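Local coordinates for protein fimbrial structural subunit (Actinomyces naeslundii, PDB 3QDH) that builds the shaft of type 2 fimbriae as their structural subunit and acts as an adhesin toward streptococci and host cells during oral biofilm development, at residues A191-C196 against A245-L250; Q182-K187 against G202-I207; D36-Y41 against T129-Q134. One frame throughout, in Å; residues are numbered along the deposited sequence.

Interaction 1 of 3, residues A191-C196 against A245-L250; sequences AYAGTC and ARCYVL
A single main-chain hydrogen bond joins the loop 191-196 to the strand 245-250: Cys247 N donates to Ala191 O at 2.7 Å, almost straight at 174° and in the carbonyl plane. Close beside it runs the covalent link, a disulfide between Cys196 SG and Cys247 SG with a torsion of -79° about the S-S bond. Both sulfurs lie beside their own backbone N, anti to the carbonyl carbon, and Ala193 CB packs against Cys247 SG at 4.1 Å. On the preceding strand residue, Arg246 is extended from CG to NE and crosses Tyr192 obliquely. Its CG sits over one face of the phenol ring, offset toward the rim, in a CH-pi contact. Farther out, Arg246 NH1 donates to Tyr192 OH at 2.9 Å in a bent bond (133°), while Ala191 CB lies over one face of the guanidinium, 3.6 Å above its plane. Tyr192 OH also bonds to Ile228 O, and Arg246 NH2 forms a salt bridge with Asp238. In this domain of the SpaA-like prealbumin (CnaB) class, a loop without regular secondary structure is thus tied to a strand covalently, and the positive charge of the buried arginine is probably balanced by Asp238.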
loop_
_atom_site.group_PDB
_atom_site.type_symbol
_atom_site.label_atom_id
_atom_site.label_comp_id
_atom_site.label_asym_id
_atom_site.label_seq_id
_atom_site.Cartn_x
_atom_site.Cartn_y
_atom_site.Cartn_z
ATOM N N ALA A 191 -2.445 -11.595 -15.778
ATOM C CA ALA A 191 -3.135 -11.068 -14.602
ATOM C C ALA A 191 -4.457 -10.363 -14.901
ATOM O O ALA A 191 -5.338 -10.331 -14.044
ATOM C CB ALA A 191 -2.207 -10.148 -13.808
ATOM N N TYR A 192 -4.602 -9.811 -16.107
ATOM C CA TYR A 192 -5.786 -9.003 -16.438
ATOM C C TYR A 192 -6.660 -9.538 -17.584
ATOM O O TYR A 192 -7.416 -8.785 -18.212
ATOM C CB TYR A 192 -5.385 -7.536 -16.657
ATOM C CG TYR A 192 -4.866 -6.892 -15.391
ATOM C CD1 TYR A 192 -5.748 -6.360 -14.447
ATOM C CD2 TYR A 192 -3.502 -6.839 -15.122
ATOM C CE1 TYR A 192 -5.277 -5.780 -13.273
ATOM C CE2 TYR A 192 -3.020 -6.266 -13.950
ATOM C CZ TYR A 192 -3.913 -5.738 -13.035
ATOM O OH TYR A 192 -3.441 -5.168 -11.881
ATOM N N ALA A 193 -6.573 -10.848 -17.812
ATOM C CA ALA A 193 -7.358 -11.548 -18.834
ATOM C C ALA A 193 -8.858 -11.335 -18.685
ATOM O O ALA A 193 -9.362 -11.160 -17.575
ATOM C CB ALA A 193 -7.054 -13.030 -18.786
ATOM N N GLY A 194 -9.566 -11.356 -19.813
ATOM C CA GLY A 194 -11.029 -11.351 -19.805
ATOM C C GLY A 194 -11.549 -12.657 -19.231
ATOM O O GLY A 194 -12.579 -12.685 -18.553
ATOM N N THR A 195 -10.820 -13.736 -19.509
ATOM C CA THR A 195 -11.083 -15.054 -18.937
ATOM C C THR A 195 -9.790 -15.571 -18.309
ATOM O O THR A 195 -8.801 -15.806 -19.012
ATOM C CB THR A 195 -11.593 -16.046 -20.012
ATOM O OG1 THR A 195 -12.803 -15.541 -20.593
ATOM C CG2 THR A 195 -11.853 -17.433 -19.408
ATOM N N CYS A 196 -9.806 -15.740 -16.988
ATOM C CA CYS A 196 -8.613 -16.132 -16.229
ATOM C C CYS A 196 -8.121 -17.550 -16.552
ATOM O O CYS A 196 -8.920 -18.446 -16.830
ATOM C CB CYS A 196 -8.856 -15.970 -14.723
ATOM S SG CYS A 196 -9.236 -14.265 -14.209
ATOM N N ALA A 245 -10.936 -5.849 -11.778
ATOM C CA ALA A 245 -10.800 -7.282 -11.523
ATOM C C ALA A 245 -9.395 -7.746 -11.897
ATOM O O ALA A 245 -8.792 -7.202 -12.819
ATOM C CB ALA A 245 -11.855 -8.073 -12.309
ATOM N N ARG A 246 -8.877 -8.742 -11.175
ATOM C CA ARG A 246 -7.550 -9.303 -11.445
ATOM C C ARG A 246 -7.547 -10.821 -11.259
ATOM O O ARG A 246 -8.221 -11.341 -10.362
ATOM C CB ARG A 246 -6.487 -8.654 -10.547
ATOM C CG ARG A 246 -5.048 -8.958 -10.959
ATOM C CD ARG A 246 -4.030 -8.499 -9.922
ATOM N NE ARG A 246 -2.723 -9.130 -10.126
ATOM C CZ ARG A 246 -1.620 -8.503 -10.530
ATOM N NH1 ARG A 246 -1.626 -7.197 -10.779
ATOM N NH2 ARG A 246 -0.496 -9.190 -10.680
ATOM N N CYS A 247 -6.786 -11.516 -12.105
ATOM C CA CYS A 247 -6.667 -12.976 -12.059
ATOM C C CYS A 247 -5.572 -13.456 -11.113
ATOM O O CYS A 247 -4.473 -12.886 -11.057
ATOM C CB CYS A 247 -6.376 -13.552 -13.449
ATOM S SG CYS A 247 -7.581 -13.210 -14.732
ATOM N N TYR A 248 -5.890 -14.524 -10.387
ATOM C CA TYR A 248 -4.923 -15.265 -9.591
ATOM C C TYR A 248 -5.064 -16.763 -9.889
ATOM O O TYR A 248 -6.006 -17.181 -10.569
ATOM C CB TYR A 248 -5.143 -15.008 -8.102
ATOM C CG TYR A 248 -4.681 -13.656 -7.610
ATOM C CD1 TYR A 248 -3.424 -13.503 -7.029
ATOM C CD2 TYR A 248 -5.506 -12.533 -7.705
ATOM C CE1 TYR A 248 -2.990 -12.269 -6.563
ATOM C CE2 TYR A 248 -5.080 -11.285 -7.239
ATOM C CZ TYR A 248 -3.819 -11.166 -6.670
ATOM O OH TYR A 248 -3.378 -9.955 -6.198
ATOM N N VAL A 249 -4.119 -17.553 -9.386
ATOM C CA VAL A 249 -4.117 -19.005 -9.588
ATOM C C VAL A 249 -4.106 -19.734 -8.240
ATOM O O VAL A 249 -3.173 -19.586 -7.441
ATOM C CB VAL A 249 -2.927 -19.459 -10.475
ATOM C CG1 VAL A 249 -2.864 -20.982 -10.577
ATOM C CG2 VAL A 249 -3.028 -18.842 -11.865
ATOM N N LEU A 250 -5.161 -20.508 -7.995
ATOM C CA LEU A 250 -5.291 -21.292 -6.768
ATOM C C LEU A 250 -4.824 -22.731 -6.992
ATOM O O LEU A 250 -5.263 -23.393 -7.927
ATOM C CB LEU A 250 -6.740 -21.261 -6.271
ATOM C CG LEU A 250 -7.057 -21.865 -4.901
ATOM C CD1 LEU A 250 -6.392 -21.074 -3.783
ATOM C CD2 LEU A 250 -8.566 -21.937 -4.687
#

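Interaction 2 of 3, residues Q182-K187 against G202-I207; sequences QFQLYK and GDPIAI
Over one face of the Tyr186 ring lies Pro204 CA, 4.1 Å above the plane and displaced toward the rim, while Gly202 O meets the ring edge in plane, 3.3 Å from Tyr186 CE2. Pro204 runs alongside the tyrosine and points the same way, so that its ring follows the phenol outward: Pro204 CD is 3.7 Å from Tyr186 CE2, and Pro204 CG reaches Tyr186 OH at 3.5 Å in a packing contact. The tyrosine CG lies beside the backbone N, anti to the carbonyl carbon (chi1 -71°), and although the CB leaves the strand away from 202-207, the ring still reaches that segment. Lys200 adds a cation-pi contact to the same tyrosine. The amide of Gln184 also lies alongside the proline, pointing the same way, with Gln184 OE1 3.4 Å from Pro204 CG; its NE2 has weak hydrogen bonds to Thr211 and Thr212. Strand 182-188 belongs to the antiparallel sheet of the SpaA-like prealbumin domain, a CnaB-type fold, and 202-207 is the connection that leaves strand 200-201 and leads on to strand 213-214, another partner of 182-188. Here the two backbones diverge, and one main-chain hydrogen bond joins them: Ile205 N to Leu185 O, 2.8 Å, in the carbonyl plane. Pro204 CA also approaches Leu185 O, as a CA-H...O contact. Beyond this bond Ile205 turns its CB toward the strand, and its CD1 packs on Leu185 CB and on the backbone at Tyr186 and Lys187. Ile207 CG1 meets Leu185 CD1 at 4.4 Å, and both side chains also touch Val223 of strand 220-230.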
loop_
_atom_site.group_PDB
_atom_site.type_symbol
_atom_site.label_atom_id
_atom_site.label_comp_id
_atom_site.label_asym_id
_atom_site.label_seq_id
_atom_site.Cartn_x
_atom_site.Cartn_y
_atom_site.Cartn_z
ATOM N N GLN A 182 -5.733 -28.150 1.949
ATOM C CA GLN A 182 -4.716 -27.105 1.900
ATOM C C GLN A 182 -4.506 -26.530 0.501
ATOM O O GLN A 182 -4.456 -27.264 -0.486
ATOM C CB GLN A 182 -3.404 -27.576 2.540
ATOM C CG GLN A 182 -3.478 -27.667 4.065
ATOM C CD GLN A 182 -2.140 -27.954 4.728
ATOM O OE1 GLN A 182 -1.157 -28.287 4.069
ATOM N NE2 GLN A 182 -2.103 -27.827 6.048
ATOM N N PHE A 183 -4.396 -25.203 0.443
ATOM C CA PHE A 183 -4.266 -24.457 -0.811
ATOM C C PHE A 183 -3.144 -23.423 -0.719
ATOM O O PHE A 183 -2.730 -23.030 0.373
ATOM C CB PHE A 183 -5.575 -23.724 -1.147
ATOM C CG PHE A 183 -6.726 -24.630 -1.513
ATOM C CD1 PHE A 183 -6.965 -24.976 -2.841
ATOM C CD2 PHE A 183 -7.598 -25.105 -0.532
ATOM C CE1 PHE A 183 -8.044 -25.799 -3.185
ATOM C CE2 PHE A 183 -8.679 -25.926 -0.867
ATOM C CZ PHE A 183 -8.901 -26.275 -2.191
ATOM N N GLN A 184 -2.661 -22.994 -1.883
ATOM C CA GLN A 184 -1.688 -21.909 -1.999
ATOM C C GLN A 184 -2.094 -21.001 -3.163
ATOM O O GLN A 184 -2.589 -21.481 -4.185
ATOM C CB GLN A 184 -0.272 -22.461 -2.219
ATOM C CG GLN A 184 0.301 -23.234 -1.026
ATOM C CD GLN A 184 1.810 -23.383 -1.076
ATOM O OE1 GLN A 184 2.383 -23.754 -2.102
ATOM N NE2 GLN A 184 2.463 -23.109 0.049
ATOM N N LEU A 185 -1.901 -19.693 -2.996
ATOM C CA LEU A 185 -2.276 -18.714 -4.019
ATOM C C LEU A 185 -1.070 -18.176 -4.783
ATOM O O LEU A 185 -0.036 -17.861 -4.188
ATOM C CB LEU A 185 -3.065 -17.553 -3.402
ATOM C CG LEU A 185 -4.569 -17.755 -3.208
ATOM C CD1 LEU A 185 -5.099 -16.846 -2.108
ATOM C CD2 LEU A 185 -5.335 -17.542 -4.517
ATOM N N TYR A 186 -1.223 -18.068 -6.100
ATOM C CA TYR A 186 -0.159 -17.578 -6.972
ATOM C C TYR A 186 -0.618 -16.408 -7.837
ATOM O O TYR A 186 -1.801 -16.287 -8.171
ATOM C CB TYR A 186 0.358 -18.703 -7.882
ATOM C CG TYR A 186 1.164 -19.784 -7.185
ATOM C CD1 TYR A 186 0.537 -20.907 -6.635
ATOM C CD2 TYR A 186 2.556 -19.699 -7.098
ATOM C CE1 TYR A 186 1.274 -21.912 -6.006
ATOM C CE2 TYR A 186 3.305 -20.698 -6.468
ATOM C CZ TYR A 186 2.658 -21.801 -5.925
ATOM O OH TYR A 186 3.393 -22.789 -5.298
ATOM N N LYS A 187 0.335 -15.551 -8.195
ATOM C CA LYS A 187 0.134 -14.542 -9.228
ATOM C C LYS A 187 -0.088 -15.236 -10.577
ATOM O O LYS A 187 0.615 -16.191 -10.905
ATOM C CB LYS A 187 1.361 -13.628 -9.303
ATOM C CG LYS A 187 1.311 -12.597 -10.419
ATOM C CD LYS A 187 2.683 -12.007 -10.694
ATOM C CE LYS A 187 2.655 -11.108 -11.921
ATOM N NZ LYS A 187 2.376 -11.863 -13.176
ATOM N N GLY A 202 5.922 -17.151 -9.886
ATOM C CA GLY A 202 6.314 -16.640 -8.574
ATOM C C GLY A 202 6.106 -17.628 -7.441
ATOM O O GLY A 202 5.684 -18.765 -7.660
ATOM N N ASP A 203 6.417 -17.186 -6.225
ATOM C CA ASP A 203 6.211 -17.988 -5.025
ATOM C C ASP A 203 4.790 -17.797 -4.471
ATOM O O ASP A 203 4.094 -16.855 -4.865
ATOM C CB ASP A 203 7.262 -17.630 -3.968
ATOM C CG ASP A 203 8.651 -18.146 -4.322
ATOM O OD1 ASP A 203 8.836 -18.676 -5.441
ATOM O OD2 ASP A 203 9.564 -18.021 -3.475
ATOM N N PRO A 204 4.345 -18.701 -3.573
ATOM C CA PRO A 204 3.037 -18.553 -2.929
ATOM C C PRO A 204 2.858 -17.203 -2.226
ATOM O O PRO A 204 3.818 -16.651 -1.678
ATOM C CB PRO A 204 3.030 -19.686 -1.902
ATOM C CG PRO A 204 3.881 -20.734 -2.514
ATOM C CD PRO A 204 4.969 -20.000 -3.243
ATOM N N ILE A 205 1.632 -16.692 -2.246
ATOM C CA ILE A 205 1.306 -15.396 -1.656
ATOM C C ILE A 205 0.973 -15.533 -0.171
ATOM O O ILE A 205 0.139 -16.358 0.216
ATOM C CB ILE A 205 0.135 -14.718 -2.419
ATOM C CG1 ILE A 205 0.553 -14.413 -3.861
ATOM C CG2 ILE A 205 -0.323 -13.440 -1.714
ATOM C CD1 ILE A 205 -0.599 -14.258 -4.823
ATOM N N ALA A 206 1.626 -14.721 0.657
ATOM C CA ALA A 206 1.357 -14.708 2.090
ATOM C C ALA A 206 0.045 -13.995 2.408
ATOM O O ALA A 206 -0.153 -12.831 2.041
ATOM C CB ALA A 206 2.517 -14.078 2.851
ATOM N N ILE A 207 -0.854 -14.717 3.074
ATOM C CA ILE A 207 -2.117 -14.173 3.560
ATOM C C ILE A 207 -1.993 -14.041 5.071
ATOM O O ILE A 207 -1.921 -15.044 5.783
ATOM C CB ILE A 207 -3.319 -15.087 3.179
ATOM C CG1 ILE A 207 -3.438 -15.256 1.651
ATOM C CG2 ILE A 207 -4.623 -14.583 3.795
ATOM C CD1 ILE A 207 -3.469 -13.952 0.840
#

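Interaction 3 of 3, residues D36-Y41 against T129-Q134; sequences DAKSFY and TVYAEQ
Main-chain hydrogen bonds set the frame of this antiparallel pair. Phe40 and Val130 form the hydrogen-bonded pair, Phe40 N to Val130 O and Val130 N to Phe40 O, each 2.9 Å, the first with its donor above the carbonyl plane. Ser39-Tyr131 and Tyr41-Thr129 flank it as non-hydrogen-bonded pairs. A third bond, Ala132 N to Lys38 O, nearly along the C=O axis, ties the type I turn from Asp36 to Ser39 to the residue just past strand 118-131. Among polar side chains, Lys38, bent at chi2 (-71°), brings NZ to Glu133 O at 3.2 Å; its salt bridge to Glu133 OE1 is long, at 3.9 Å. A water bridges Ser39 OG and Thr129 OG1, both on the face that also carries Tyr41 and Tyr131. In the aromatic contacts, Lys38 CB rests over one face of the Tyr131 ring, 3.5 Å above the plane and offset toward the rim. Phe40 presents its edge to the main chain, CE2 lying 3.4 Å from Ala132 O, and Tyr41 CD1 packs on Thr129 CG2. The pair joins the start of strand 39-49 to the end of strand 118-131 in the Sgo0707 N2-type adhesin domain, consistent with a CnaA-type fold. Helix 89-96 packs against it: Leu92 and Ile95 touch Tyr41, while Lys96 NZ bonds to Ala37 O and Ser39 O and makes a cation-pi contact with Phe40.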
loop_
_atom_site.group_PDB
_atom_site.type_symbol
_atom_site.label_atom_id
_atom_site.label_comp_id
_atom_site.label_asym_id
_atom_site.label_seq_id
_atom_site.Cartn_x
_atom_site.Cartn_y
_atom_site.Cartn_z
ATOM N N ASP A 36 13.346 33.951 -0.649
ATOM C CA ASP A 36 14.215 35.125 -0.553
ATOM C C ASP A 36 15.264 34.886 0.518
ATOM O O ASP A 36 15.025 34.128 1.471
ATOM C CB ASP A 36 13.410 36.368 -0.175
ATOM C CG ASP A 36 12.417 36.762 -1.234
ATOM O OD1 ASP A 36 12.532 36.282 -2.385
ATOM O OD2 ASP A 36 11.513 37.569 -0.919
ATOM N N ALA A 37 16.408 35.548 0.365
ATOM C CA ALA A 37 17.507 35.480 1.330
ATOM C C ALA A 37 17.051 35.588 2.795
ATOM O O ALA A 37 17.514 34.825 3.636
ATOM C CB ALA A 37 18.558 36.554 1.013
ATOM N N LYS A 38 16.130 36.514 3.083
ATOM C CA LYS A 38 15.700 36.777 4.466
ATOM C C LYS A 38 14.318 36.193 4.799
ATOM O O LYS A 38 13.642 36.659 5.720
ATOM C CB LYS A 38 15.730 38.290 4.768
ATOM C CG LYS A 38 17.128 38.929 4.761
ATOM C CD LYS A 38 17.951 38.476 5.971
ATOM C CE LYS A 38 19.160 39.379 6.211
ATOM N NZ LYS A 38 20.072 38.800 7.255
ATOM N N SER A 39 13.902 35.178 4.043
ATOM C CA SER A 39 12.660 34.457 4.323
ATOM C C SER A 39 13.014 33.083 4.892
ATOM O O SER A 39 13.841 32.362 4.318
ATOM C CB SER A 39 11.827 34.337 3.035
ATOM O OG SER A 39 10.727 33.460 3.209
ATOM N N PHE A 40 12.406 32.724 6.023
ATOM C CA PHE A 40 12.718 31.467 6.700
ATOM C C PHE A 40 11.473 30.659 6.996
ATOM O O PHE A 40 10.408 31.234 7.195
ATOM C CB PHE A 40 13.438 31.738 8.027
ATOM C CG PHE A 40 14.669 32.580 7.880
ATOM C CD1 PHE A 40 15.908 31.988 7.671
ATOM C CD2 PHE A 40 14.582 33.965 7.937
ATOM C CE1 PHE A 40 17.064 32.770 7.525
ATOM C CE2 PHE A 40 15.725 34.762 7.787
ATOM C CZ PHE A 40 16.967 34.158 7.583
ATOM N N TYR A 41 11.612 29.332 7.028
ATOM C CA TYR A 41 10.531 28.450 7.501
ATOM C C TYR A 41 10.270 28.592 8.999
ATOM O O TYR A 41 11.197 28.539 9.811
ATOM C CB TYR A 41 10.828 26.977 7.203
ATOM C CG TYR A 41 10.814 26.662 5.725
ATOM C CD1 TYR A 41 9.615 26.614 5.010
ATOM C CD2 TYR A 41 12.009 26.423 5.040
ATOM C CE1 TYR A 41 9.608 26.327 3.636
ATOM C CE2 TYR A 41 12.012 26.126 3.676
ATOM C CZ TYR A 41 10.813 26.088 2.985
ATOM O OH TYR A 41 10.848 25.818 1.640
ATOM N N THR A 129 6.364 30.496 6.113
ATOM C CA THR A 129 7.615 31.242 6.120
ATOM C C THR A 129 7.374 32.648 6.647
ATOM O O THR A 129 6.239 33.129 6.638
ATOM C CB THR A 129 8.182 31.374 4.701
ATOM O OG1 THR A 129 7.158 31.892 3.845
ATOM C CG2 THR A 129 8.657 30.008 4.174
ATOM N N VAL A 130 8.446 33.304 7.080
ATOM C CA VAL A 130 8.374 34.664 7.632
ATOM C C VAL A 130 9.642 35.427 7.232
ATOM O O VAL A 130 10.729 34.836 7.182
ATOM C CB VAL A 130 8.208 34.615 9.182
ATOM C CG1 VAL A 130 9.450 33.971 9.866
ATOM C CG2 VAL A 130 7.899 36.005 9.770
ATOM N N TYR A 131 9.501 36.711 6.908
ATOM C CA TYR A 131 10.660 37.581 6.709
ATOM C C TYR A 131 11.239 37.921 8.080
ATOM O O TYR A 131 10.507 38.303 9.000
ATOM C CB TYR A 131 10.283 38.863 5.946
ATOM C CG TYR A 131 11.469 39.726 5.526
ATOM C CD1 TYR A 131 12.067 40.620 6.420
ATOM C CD2 TYR A 131 11.981 39.650 4.235
ATOM C CE1 TYR A 131 13.154 41.410 6.033
ATOM C CE2 TYR A 131 13.065 40.440 3.837
ATOM C CZ TYR A 131 13.644 41.313 4.742
ATOM O OH TYR A 131 14.718 42.091 4.350
ATOM N N ALA A 132 12.544 37.736 8.227
ATOM C CA ALA A 132 13.225 38.092 9.462
ATOM C C ALA A 132 14.643 38.579 9.173
ATOM O O ALA A 132 15.304 38.097 8.252
ATOM C CB ALA A 132 13.242 36.917 10.431
ATOM N N GLU A 133 15.100 39.552 9.956
ATOM C CA GLU A 133 16.489 40.000 9.850
ATOM C C GLU A 133 17.423 38.988 10.503
ATOM O O GLU A 133 18.587 38.863 10.116
ATOM C CB GLU A 133 16.671 41.404 10.434
ATOM C CG GLU A 133 16.324 42.521 9.452
ATOM C CD GLU A 133 17.120 42.449 8.146
ATOM O OE1 GLU A 133 18.325 42.104 8.182
ATOM O OE2 GLU A 133 16.537 42.748 7.078
ATOM N N GLN A 134 16.899 38.255 11.479
ATOM C CA GLN A 134 17.612 37.138 12.086
ATOM C C GLN A 134 16.784 35.854 11.983
ATOM O O GLN A 134 15.579 35.878 12.240
ATOM C CB GLN A 134 17.950 37.442 13.554
ATOM C CG GLN A 134 19.059 38.485 13.748
ATOM C CD GLN A 134 20.462 37.942 13.464
ATOM O OE1 GLN A 134 20.799 36.811 13.833
ATOM N NE2 GLN A 134 21.288 38.755 12.810
HETATM O O HOH W 1 8.100 34.865 4.008
#

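In the fold
Interactions 1 and 2 are neighbours within one domain, their centres about 14 Å apart, and both rest on a single antiparallel sheet in which strands 182-188 and 245-254 lie side by side. Tyr186 N probably bonds to Val249 O (2.8 Å), and Tyr248 CE1 packs on Ile205 CD1 at 3.6 Å, so the strand that bears the disulfide also borders the connection 202-207. Along the chain their segments alternate. Interaction 3 belongs to the other domain of this C-terminal fragment, the Sgo0707 N2-type one, its centre about 56 Å from the centre of either. Its Tyr41 side chain is about 14 Å from the zinc ion bound by Asp70, Asp73 and Glu90, too far for direct contact.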